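Local coordinates for putative flavoprotein decarboxylase (PDB 6JLS) that binds FMN and acts as a cysteine decarboxylase in the biosynthesis of thioviridamide, at residues A[17-22]-A[186-191]; A[34-39]-A[66-71]; A[59-64]-A[72-77]; A[88-93]-A[122-127]. All blocks are in the same frame, centred on the assembly; numbering follows the deposited sequence.

Interaction 1. Residues A[17-22]-A[186-191]; sequences LTLTMC and AVALKS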
loop_
_atom_site.group_PDB
_atom_site.type_symbol
_atom_site.label_atom_id
_atom_site.label_comp_id
_atom_site.label_asym_id
_atom_site.label_seq_id
_atom_site.Cartn_x
_atom_site.Cartn_y
_atom_site.Cartn_z
ATOM N N LEU A 17 32.816 27.952 13.008
ATOM C CA LEU A 17 32.926 27.056 11.868
ATOM C C LEU A 17 31.603 26.353 11.583
ATOM O O LEU A 17 30.859 25.995 12.502
ATOM C CB LEU A 17 34.021 26.021 12.121
ATOM C CG LEU A 17 35.418 26.602 12.353
ATOM C CD1 LEU A 17 36.459 25.499 12.529
ATOM C CD2 LEU A 17 35.785 27.515 11.197
ATOM N N THR A 18 31.320 26.160 10.300
ATOM C CA THR A 18 30.231 25.311 9.831
ATOM C C THR A 18 30.840 24.054 9.220
ATOM O O THR A 18 31.524 24.133 8.193
ATOM C CB THR A 18 29.373 26.039 8.793
ATOM O OG1 THR A 18 28.748 27.177 9.394
ATOM C CG2 THR A 18 28.304 25.117 8.237
ATOM N N LEU A 19 30.592 22.904 9.839
ATOM C CA LEU A 19 31.124 21.640 9.349
ATOM C C LEU A 19 29.998 20.707 8.923
ATOM O O LEU A 19 29.027 20.504 9.663
ATOM C CB LEU A 19 31.984 20.953 10.413
ATOM C CG LEU A 19 32.673 19.675 9.929
ATOM C CD1 LEU A 19 34.098 19.611 10.430
ATOM C CD2 LEU A 19 31.911 18.422 10.346
ATOM N N THR A 20 30.137 20.117 7.744
ATOM C CA THR A 20 29.191 19.124 7.255
ATOM C C THR A 20 29.842 17.748 7.280
ATOM O O THR A 20 30.901 17.541 6.673
ATOM C CB THR A 20 28.705 19.470 5.851
ATOM O OG1 THR A 20 27.964 20.702 5.902
ATOM C CG2 THR A 20 27.812 18.368 5.305
ATOM N N MET A 21 29.194 16.822 7.979
ATOM C CA MET A 21 29.606 15.434 8.137
ATOM C C MET A 21 28.762 14.541 7.223
ATOM O O MET A 21 27.524 14.593 7.268
ATOM C CB MET A 21 29.433 15.046 9.610
ATOM C CG MET A 21 29.561 13.583 9.946
ATOM S SD MET A 21 29.504 13.290 11.753
ATOM C CE MET A 21 28.619 14.725 12.323
ATOM N N CYS A 22 29.414 13.728 6.393
ATOM C CA CYS A 22 28.704 12.814 5.502
ATOM C C CYS A 22 28.931 11.366 5.917
ATOM O O CYS A 22 30.050 10.971 6.259
ATOM C CB CYS A 22 29.129 12.996 4.042
ATOM S SG CYS A 22 28.759 14.607 3.284
ATOM N N ALA A 186 39.931 16.189 13.522
ATOM C CA ALA A 186 40.909 17.198 13.907
ATOM C C ALA A 186 41.550 17.832 12.680
ATOM O O ALA A 186 41.732 19.055 12.627
ATOM C CB ALA A 186 41.973 16.576 14.810
ATOM N N VAL A 187 41.898 17.017 11.682
ATOM C CA VAL A 187 42.490 17.549 10.455
ATOM C C VAL A 187 41.494 18.437 9.720
ATOM O O VAL A 187 41.861 19.477 9.162
ATOM C CB VAL A 187 42.975 16.392 9.563
ATOM C CG1 VAL A 187 43.624 16.923 8.304
ATOM C CG2 VAL A 187 43.929 15.504 10.329
ATOM N N ALA A 188 40.219 18.038 9.701
ATOM C CA ALA A 188 39.195 18.853 9.057
ATOM C C ALA A 188 39.049 20.209 9.735
ATOM O O ALA A 188 38.939 21.237 9.056
ATOM C CB ALA A 188 37.863 18.118 9.069
ATOM N N LEU A 189 39.027 20.229 11.072
ATOM C CA LEU A 189 38.888 21.491 11.789
ATOM C C LEU A 189 40.094 22.399 11.580
ATOM O O LEU A 189 39.931 23.622 11.482
ATOM C CB LEU A 189 38.659 21.224 13.274
ATOM C CG LEU A 189 37.317 20.535 13.538
ATOM C CD1 LEU A 189 37.178 20.080 14.981
ATOM C CD2 LEU A 189 36.169 21.448 13.149
ATOM N N LYS A 190 41.304 21.836 11.491
ATOM C CA LYS A 190 42.462 22.683 11.209
ATOM C C LYS A 190 42.330 23.349 9.844
ATOM O O LYS A 190 42.454 24.575 9.736
ATOM C CB LYS A 190 43.762 21.876 11.310
ATOM C CG LYS A 190 44.137 21.498 12.756
ATOM C CD LYS A 190 45.486 20.786 12.869
ATOM C CE LYS A 190 46.654 21.761 12.740
ATOM N NZ LYS A 190 46.727 22.736 13.873
ATOM N N SER A 191 42.029 22.564 8.802
ATOM C CA SER A 191 41.851 23.117 7.460
ATOM C C SER A 191 40.749 24.165 7.411
ATOM O O SER A 191 40.866 25.154 6.677
ATOM C CB SER A 191 41.531 21.997 6.467
ATOM O OG SER A 191 42.512 20.978 6.489
#
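L19 and L189 face each other where the start of strand 18-23 meets the last turns of helix 182-193, their CA atoms 8.1 Å apart, a separation filled by leucine and alanine side chains, with no hydrogen bond between the segments. L17 and L19, two residues apart on the extended chain, both send their CB toward the helix and receive the same branch of L189 from it. That branch is CD2: it lies 3.9 Å from CD1 of L19 and, on its other contact, 4.1 Å from CD1 of L17, which also lies against L189 O. The L19 and L189 side chains cross at about a right angle, so methyl meets methyl and the two chains do not run alongside each other. In L19 CG stands anti to the backbone N (chi1 -175°), which carries CD1 out to the helix, where CB of A188 also approaches it at 4.3 Å. This is the layer packing of a Rossmann-like flavoprotein fold: the strand is central in a parallel sheet, and the C-terminal helix covers one face of it, sharing that face with helix 32-40, whose L39 also touches L19. A188 reaches V97 of the adjoining strand 95-101 as well. Within the helix, S191 folds its hydroxyl back onto V187 O, OG to O 3.1 Å, while S191 N comes to the same oxygen from the opposite face of the carbonyl plane.

Interaction 2. Residues A[34-39]-A[66-71]; sequences HMAAWL and PFVNGS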
loop_
_atom_site.group_PDB
_atom_site.type_symbol
_atom_site.label_atom_id
_atom_site.label_comp_id
_atom_site.label_asym_id
_atom_site.label_seq_id
_atom_site.Cartn_x
_atom_site.Cartn_y
_atom_site.Cartn_z
ATOM N N HIS A 34 27.787 9.615 17.901
ATOM C CA HIS A 34 28.869 9.868 18.847
ATOM C C HIS A 34 29.808 10.957 18.331
ATOM O O HIS A 34 30.185 11.859 19.087
ATOM C CB HIS A 34 29.621 8.566 19.137
ATOM C CG HIS A 34 30.882 8.759 19.921
ATOM N ND1 HIS A 34 30.938 9.512 21.074
ATOM C CD2 HIS A 34 32.138 8.300 19.711
ATOM C CE1 HIS A 34 32.176 9.511 21.541
ATOM N NE2 HIS A 34 32.923 8.782 20.732
ATOM N N MET A 35 30.166 10.911 17.035
ATOM C CA MET A 35 31.035 11.936 16.446
ATOM C C MET A 35 30.354 13.303 16.436
ATOM O O MET A 35 30.992 14.326 16.715
ATOM C CB MET A 35 31.445 11.543 15.016
ATOM C CG MET A 35 32.171 10.206 14.892
ATOM S SD MET A 35 32.588 9.640 13.191
ATOM C CE MET A 35 31.030 9.727 12.305
ATOM N N ALA A 36 29.061 13.342 16.102
ATOM C CA ALA A 36 28.345 14.611 16.097
ATOM C C ALA A 36 28.311 15.221 17.490
ATOM O O ALA A 36 28.388 16.442 17.642
ATOM C CB ALA A 36 26.927 14.411 15.564
ATOM N N ALA A 37 28.183 14.384 18.521
ATOM C CA ALA A 37 28.208 14.893 19.887
ATOM C C ALA A 37 29.602 15.382 20.264
ATOM O O ALA A 37 29.748 16.442 20.880
ATOM C CB ALA A 37 27.725 13.814 20.851
ATOM N N TRP A 38 30.637 14.627 19.896
ATOM C CA TRP A 38 32.007 15.090 20.095
ATOM C C TRP A 38 32.222 16.461 19.458
ATOM O O TRP A 38 32.734 17.379 20.108
ATOM C CB TRP A 38 32.975 14.051 19.524
ATOM C CG TRP A 38 34.433 14.262 19.831
ATOM C CD1 TRP A 38 35.089 13.919 20.978
ATOM C CD2 TRP A 38 35.420 14.823 18.960
ATOM N NE1 TRP A 38 36.419 14.249 20.881
ATOM C CE2 TRP A 38 36.648 14.804 19.651
ATOM C CE3 TRP A 38 35.384 15.347 17.664
ATOM C CZ2 TRP A 38 37.829 15.290 19.094
ATOM C CZ3 TRP A 38 36.561 15.831 17.110
ATOM C CH2 TRP A 38 37.765 15.799 17.826
ATOM N N LEU A 39 31.805 16.627 18.199
ATOM C CA LEU A 39 31.922 17.929 17.543
ATOM C C LEU A 39 31.065 18.980 18.236
ATOM O O LEU A 39 31.534 20.093 18.507
ATOM C CB LEU A 39 31.522 17.816 16.076
ATOM C CG LEU A 39 32.393 16.900 15.224
ATOM C CD1 LEU A 39 31.780 16.739 13.857
ATOM C CD2 LEU A 39 33.783 17.475 15.122
ATOM N N PRO A 66 19.380 14.908 17.711
ATOM C CA PRO A 66 19.614 15.553 19.014
ATOM C C PRO A 66 20.986 16.177 19.147
ATOM O O PRO A 66 21.174 17.027 20.027
ATOM C CB PRO A 66 19.423 14.407 20.024
ATOM C CG PRO A 66 18.612 13.387 19.310
ATOM C CD PRO A 66 19.042 13.479 17.880
ATOM N N PHE A 67 21.946 15.797 18.310
ATOM C CA PHE A 67 23.310 16.303 18.410
ATOM C C PHE A 67 23.667 17.286 17.312
ATOM O O PHE A 67 24.795 17.791 17.293
ATOM C CB PHE A 67 24.297 15.133 18.399
ATOM C CG PHE A 67 23.977 14.087 19.419
ATOM C CD1 PHE A 67 23.386 12.894 19.048
ATOM C CD2 PHE A 67 24.229 14.317 20.760
ATOM C CE1 PHE A 67 23.076 11.935 19.991
ATOM C CE2 PHE A 67 23.927 13.367 21.705
ATOM C CZ PHE A 67 23.344 12.171 21.320
ATOM N N VAL A 68 22.730 17.581 16.417
ATOM C CA VAL A 68 22.984 18.314 15.185
ATOM C C VAL A 68 22.113 19.562 15.206
ATOM O O VAL A 68 20.880 19.468 15.107
ATOM C CB VAL A 68 22.684 17.452 13.948
ATOM C CG1 VAL A 68 22.730 18.291 12.677
ATOM C CG2 VAL A 68 23.652 16.273 13.881
ATOM N N ASN A 69 22.748 20.730 15.337
ATOM C CA ASN A 69 22.023 21.997 15.346
ATOM C C ASN A 69 21.754 22.542 13.949
ATOM O O ASN A 69 21.053 23.551 13.820
ATOM C CB ASN A 69 22.785 23.041 16.163
ATOM C CG ASN A 69 24.124 23.383 15.558
ATOM O OD1 ASN A 69 24.826 22.513 15.054
ATOM N ND2 ASN A 69 24.483 24.653 15.603
ATOM N N GLY A 70 22.290 21.915 12.912
ATOM C CA GLY A 70 21.949 22.215 11.530
ATOM C C GLY A 70 20.939 21.226 10.988
ATOM O O GLY A 70 20.029 20.789 11.697
ATOM N N SER A 71 21.109 20.848 9.728
ATOM C CA SER A 71 20.197 19.924 9.074
ATOM C C SER A 71 20.758 18.509 9.083
ATOM O O SER A 71 21.974 18.303 9.055
ATOM C CB SER A 71 19.939 20.343 7.629
ATOM O OG SER A 71 19.453 21.669 7.556
#
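F67 lies against the turn of helix 32-40 that carries A36 and A37, and successive atoms of its side chain meet these two small residues. Its CB touches the methyl of A36, CB to CB 3.9 Å, and lies 4.0 Å from the backbone N of A37. One bond further, CG is 4.0 Å from CB of A37. On the ring, CD2 makes the nearest approach, 3.5 Å to CB of A37, and CE2 follows at 3.9 Å from the same methyl. With CG anti to its own carbonyl carbon (chi1 -52°), the ring is carried past A36 to the A37 methyl, which comes to it obliquely. V68 adds a second contact to A36: its CG2 rests 4.1 Å from the alanine CB, so the A36 methyl meets both the F67 CB and a valine branch, which come to it from the loop. Beyond the helix, F67 and P66 pack on V27 of a second subunit, so the outer side of the contact is part of a subunit interface. The loop 66-71 runs from helix 61-64 to strand 72-73 along strand 46-51, where V68 touches V49, while A36 covers L47 of that strand and M21 of strand 18-23.

Interaction 3. Residues A[59-64]-A[72-77]; sequences VTTNSL and VLTDET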
loop_
_atom_site.group_PDB
_atom_site.type_symbol
_atom_site.label_atom_id
_atom_site.label_comp_id
_atom_site.label_asym_id
_atom_site.label_seq_id
_atom_site.Cartn_x
_atom_site.Cartn_y
_atom_site.Cartn_z
ATOM N N VAL A 59 22.435 3.915 10.388
ATOM C CA VAL A 59 22.162 5.079 11.230
ATOM C C VAL A 59 20.770 5.574 10.913
ATOM O O VAL A 59 20.385 5.647 9.742
ATOM C CB VAL A 59 23.140 6.252 11.003
ATOM C CG1 VAL A 59 23.452 6.965 12.324
ATOM C CG2 VAL A 59 24.366 5.820 10.260
ATOM N N THR A 60 20.030 5.961 11.943
ATOM C CA THR A 60 18.766 6.649 11.738
ATOM C C THR A 60 18.972 8.151 11.873
ATOM O O THR A 60 19.887 8.612 12.568
ATOM C CB THR A 60 17.731 6.188 12.742
ATOM O OG1 THR A 60 18.062 6.742 14.025
ATOM C CG2 THR A 60 17.747 4.671 12.811
ATOM N N THR A 61 18.118 8.916 11.193
ATOM C CA THR A 61 18.206 10.361 11.326
ATOM C C THR A 61 17.817 10.799 12.728
ATOM O O THR A 61 18.376 11.765 13.257
ATOM C CB THR A 61 17.333 11.048 10.272
ATOM O OG1 THR A 61 16.005 10.539 10.349
ATOM C CG2 THR A 61 17.871 10.764 8.891
ATOM N N ASN A 62 16.897 10.079 13.364
ATOM C CA ASN A 62 16.488 10.441 14.717
ATOM C C ASN A 62 17.597 10.222 15.732
ATOM O O ASN A 62 17.585 10.861 16.786
ATOM C CB ASN A 62 15.225 9.666 15.097
ATOM C CG ASN A 62 13.985 10.308 14.535
ATOM O OD1 ASN A 62 14.081 11.254 13.758
ATOM N ND2 ASN A 62 12.814 9.819 14.926
ATOM N N SER A 63 18.566 9.352 15.434
ATOM C CA SER A 63 19.718 9.199 16.310
ATOM C C SER A 63 20.711 10.353 16.186
ATOM O O SER A 63 21.499 10.573 17.117
ATOM C CB SER A 63 20.422 7.880 16.010
ATOM O OG SER A 63 21.224 7.963 14.844
ATOM N N LEU A 64 20.693 11.089 15.065
ATOM C CA LEU A 64 21.583 12.220 14.804
ATOM C C LEU A 64 20.992 13.559 15.222
ATOM O O LEU A 64 21.718 14.418 15.737
ATOM C CB LEU A 64 21.944 12.288 13.312
ATOM C CG LEU A 64 22.800 11.118 12.819
ATOM C CD1 LEU A 64 22.614 10.914 11.322
ATOM C CD2 LEU A 64 24.270 11.329 13.174
ATOM N N VAL A 72 19.856 17.537 9.105
ATOM C CA VAL A 72 20.182 16.139 8.857
ATOM C C VAL A 72 19.493 15.788 7.554
ATOM O O VAL A 72 18.257 15.767 7.490
ATOM C CB VAL A 72 19.717 15.214 9.991
ATOM C CG1 VAL A 72 20.042 13.770 9.652
ATOM C CG2 VAL A 72 20.339 15.608 11.331
ATOM N N LEU A 73 20.279 15.531 6.515
ATOM C CA LEU A 73 19.779 15.455 5.150
ATOM C C LEU A 73 19.879 14.035 4.634
ATOM O O LEU A 73 20.933 13.393 4.741
ATOM C CB LEU A 73 20.556 16.384 4.215
ATOM C CG LEU A 73 20.630 17.863 4.582
ATOM C CD1 LEU A 73 21.871 18.128 5.414
ATOM C CD2 LEU A 73 20.634 18.728 3.340
ATOM N N THR A 74 18.785 13.553 4.075
ATOM C CA THR A 74 18.797 12.363 3.252
ATOM C C THR A 74 18.245 12.711 1.880
ATOM O O THR A 74 17.692 13.792 1.655
ATOM C CB THR A 74 17.971 11.253 3.886
ATOM O OG1 THR A 74 16.608 11.672 3.898
ATOM C CG2 THR A 74 18.446 11.012 5.310
ATOM N N ASP A 75 18.401 11.770 0.959
ATOM C CA ASP A 75 17.862 11.964 -0.379
ATOM C C ASP A 75 16.350 12.214 -0.354
ATOM O O ASP A 75 15.847 13.053 -1.113
ATOM C CB ASP A 75 18.238 10.763 -1.245
ATOM C CG ASP A 75 19.691 10.836 -1.727
ATOM O OD1 ASP A 75 20.610 10.435 -0.991
ATOM O OD2 ASP A 75 19.929 11.337 -2.842
ATOM N N GLU A 76 15.613 11.530 0.532
ATOM C CA GLU A 76 14.164 11.710 0.604
ATOM C C GLU A 76 13.807 13.053 1.222
ATOM O O GLU A 76 12.909 13.748 0.734
ATOM C CB GLU A 76 13.519 10.576 1.402
ATOM C CG GLU A 76 13.930 9.169 0.974
ATOM C CD GLU A 76 15.221 8.689 1.643
ATOM O OE1 GLU A 76 16.329 9.085 1.214
ATOM O OE2 GLU A 76 15.121 7.908 2.610
ATOM N N THR A 77 14.495 13.426 2.300
ATOM C CA THR A 77 14.315 14.739 2.915
ATOM C C THR A 77 14.464 15.863 1.892
ATOM O O THR A 77 13.604 16.747 1.795
ATOM C CB THR A 77 15.329 14.906 4.051
ATOM O OG1 THR A 77 14.866 14.185 5.193
ATOM C CG2 THR A 77 15.537 16.369 4.419
#
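T61 lays its CG2 methyl over two residues at the start of the neighbouring segment, CG1 of V72 at 3.8 Å and CG2 of T74 at 3.6 Å. The contact lies inside a beta-alpha-beta unit of the Rossmann-like sheet: short helix 61-64 belongs to the crossover from strand 46-51 to strand 72-73, the outermost within this chain. T61 and V72 meet obliquely, with CB of T61 also 3.9 Å from the valine CG1, whereas the T61 and T74 side chains cross at about a right angle. The other valine branch, CG2, reaches CB of L64 at 4.2 Å, so V72 sits against T61 mainly through CG1 and against CB of L64 through CG2, both within the one short turn 61-64. L64 and V72 also touch L51, closing the apolar layer onto strand 46-51. Both segments carry a capped helix start. T60 takes the amide of S63 on its OG1, which also hydrogen-bonds to Q57 O of a second subunit. T74 precedes helix 75-81, and its OG1 stands between the backbone N and the carbonyl carbon (chi1 66°), leaving CG2 for T61 and OG1 for the helix. The resulting capping bond from T77 N to T74 OG1 is 3.2 Å long and nearly straight, 169° at the hydrogen.

Interaction 4. Residues A[88-93]-A[122-127]; sequences RIAAES and VMAAEC
A90 points its CB toward A124, methyl to methyl at 4.0 Å, and the same methyl lies 4.5 Å from CB of A125. Three short side chains thus bring the end of helix 85-91 close to that of helix 117-124, the CA atoms of A90 and A125 being 5.0 Å apart. Further along, C127 turns toward S93: its SG is 4.0 Å from CB of S93, and both its CB and SG lie against S93 O, with SG 3.4 Å from that oxygen. The sulfur occupies the position between its own N and carbonyl carbon (chi1 57°), which keeps it beside the S93 backbone. S93 is directed otherwise, its OG going back to I89 O at 2.6 Å, with the donor tilted 34° from the carbonyl plane; OG also pairs with T20 OG1 of strand 18-23. A water links the segments where the side chains do not, giving a hydrogen to A90 O and accepting one from E126 N. V122, A125 and C127 also touch V96, and A124 packs on N136 of a fourth subunit. The arrangement is that of two helices lying side by side on one face of a parallel alpha/beta sheet, both ending in loops that lead into neighbouring strands, 95-101 and 129-133.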
loop_
_atom_site.group_PDB
_atom_site.type_symbol
_atom_site.label_atom_id
_atom_site.label_comp_id
_atom_site.label_asym_id
_atom_site.label_seq_id
_atom_site.Cartn_x
_atom_site.Cartn_y
_atom_site.Cartn_z
ATOM N N ARG A 88 23.180 24.589 -0.901
ATOM C CA ARG A 88 23.361 25.740 -0.028
ATOM C C ARG A 88 24.258 25.384 1.151
ATOM O O ARG A 88 25.135 26.165 1.532
ATOM C CB ARG A 88 22.004 26.242 0.455
ATOM C CG ARG A 88 22.011 27.663 1.021
ATOM C CD ARG A 88 20.694 27.997 1.732
ATOM N NE ARG A 88 19.519 27.622 0.941
ATOM C CZ ARG A 88 18.730 26.584 1.217
ATOM N NH1 ARG A 88 18.982 25.819 2.274
ATOM N NH2 ARG A 88 17.686 26.308 0.440
ATOM N N ILE A 89 24.070 24.195 1.723
ATOM C CA ILE A 89 24.863 23.782 2.879
ATOM C C ILE A 89 26.313 23.525 2.479
ATOM O O ILE A 89 27.244 23.853 3.224
ATOM C CB ILE A 89 24.219 22.551 3.551
ATOM C CG1 ILE A 89 23.026 22.985 4.399
ATOM C CG2 ILE A 89 25.228 21.806 4.402
ATOM C CD1 ILE A 89 22.301 21.843 5.055
ATOM N N ALA A 90 26.531 22.943 1.300
ATOM C CA ALA A 90 27.899 22.813 0.805
ATOM C C ALA A 90 28.579 24.173 0.721
ATOM O O ALA A 90 29.709 24.341 1.193
ATOM C CB ALA A 90 27.915 22.131 -0.563
ATOM N N ALA A 91 27.892 25.161 0.138
ATOM C CA ALA A 91 28.471 26.495 0.006
ATOM C C ALA A 91 28.790 27.108 1.361
ATOM O O ALA A 91 29.833 27.748 1.513
ATOM C CB ALA A 91 27.526 27.408 -0.775
ATOM N N GLU A 92 27.926 26.897 2.354
ATOM C CA GLU A 92 28.072 27.463 3.689
ATOM C C GLU A 92 29.043 26.693 4.578
ATOM O O GLU A 92 29.209 27.057 5.742
ATOM C CB GLU A 92 26.695 27.533 4.363
ATOM C CG GLU A 92 25.683 28.384 3.599
ATOM C CD GLU A 92 24.267 28.313 4.160
ATOM O OE1 GLU A 92 24.026 27.549 5.126
ATOM O OE2 GLU A 92 23.394 29.030 3.621
ATOM N N SER A 93 29.685 25.645 4.085
ATOM C CA SER A 93 30.526 24.818 4.940
ATOM C C SER A 93 31.972 25.281 4.889
ATOM O O SER A 93 32.480 25.646 3.827
ATOM C CB SER A 93 30.443 23.355 4.513
ATOM O OG SER A 93 29.128 22.862 4.644
ATOM N N VAL A 122 29.683 16.978 -1.738
ATOM C CA VAL A 122 31.136 16.995 -1.875
ATOM C C VAL A 122 31.531 17.686 -3.171
ATOM O O VAL A 122 32.389 18.576 -3.181
ATOM C CB VAL A 122 31.711 15.565 -1.799
ATOM C CG1 VAL A 122 33.227 15.561 -2.152
ATOM C CG2 VAL A 122 31.484 14.979 -0.417
ATOM N N MET A 123 30.897 17.306 -4.284
ATOM C CA MET A 123 31.292 17.887 -5.565
ATOM C C MET A 123 30.919 19.361 -5.687
ATOM O O MET A 123 31.490 20.053 -6.533
ATOM C CB MET A 123 30.691 17.097 -6.721
ATOM C CG MET A 123 31.366 15.764 -6.915
ATOM S SD MET A 123 30.888 14.982 -8.455
ATOM C CE MET A 123 31.562 16.170 -9.628
ATOM N N ALA A 124 29.992 19.862 -4.865
ATOM C CA ALA A 124 29.666 21.282 -4.849
ATOM C C ALA A 124 30.532 22.077 -3.883
ATOM O O ALA A 124 30.535 23.311 -3.942
ATOM C CB ALA A 124 28.185 21.490 -4.490
ATOM N N ALA A 125 31.263 21.410 -3.004
ATOM C CA ALA A 125 31.977 22.099 -1.949
ATOM C C ALA A 125 33.270 22.699 -2.479
ATOM O O ALA A 125 33.988 22.080 -3.272
ATOM C CB ALA A 125 32.277 21.140 -0.795
ATOM N N GLU A 126 33.560 23.917 -2.026
ATOM C CA GLU A 126 34.811 24.597 -2.326
ATOM C C GLU A 126 35.712 24.715 -1.105
ATOM O O GLU A 126 36.856 25.175 -1.224
ATOM C CB GLU A 126 34.513 25.973 -2.917
ATOM C CG GLU A 126 33.928 25.882 -4.309
ATOM C CD GLU A 126 33.748 27.233 -4.945
ATOM O OE1 GLU A 126 33.009 28.061 -4.374
ATOM O OE2 GLU A 126 34.360 27.474 -6.006
ATOM N N CYS A 127 35.232 24.282 0.054
ATOM C CA CYS A 127 36.006 24.197 1.278
ATOM C C CYS A 127 36.856 22.930 1.278
ATOM O O CYS A 127 36.682 22.052 0.428
ATOM C CB CYS A 127 35.046 24.201 2.465
ATOM S SG CYS A 127 33.840 22.849 2.374
HETATM O O HOH W 1 32.216 25.410 0.148
#

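Overall arrangement
Along the chain, interaction 1 joins the first strand to the last helix and encloses the other three. Interactions 2 and 3 interleave, their segments adjoining in sequence, and interaction 4 follows them. All pack around one parallel sheet. Strand 18-23 links interaction 1 to interaction 2, 12 Å away between centres, through M21 and L19 on helix 32-40, and to interaction 4, also 12 Å away, through T20 and S93. Interactions 3 and 4, with centres 19 Å apart, still meet where L73 touches I89. Interactions 2, 3 and 4 contact other subunits, so the layers that build the FMN-binding fold also contribute to the twelve-chain assembly; interaction 1 touches no other chain.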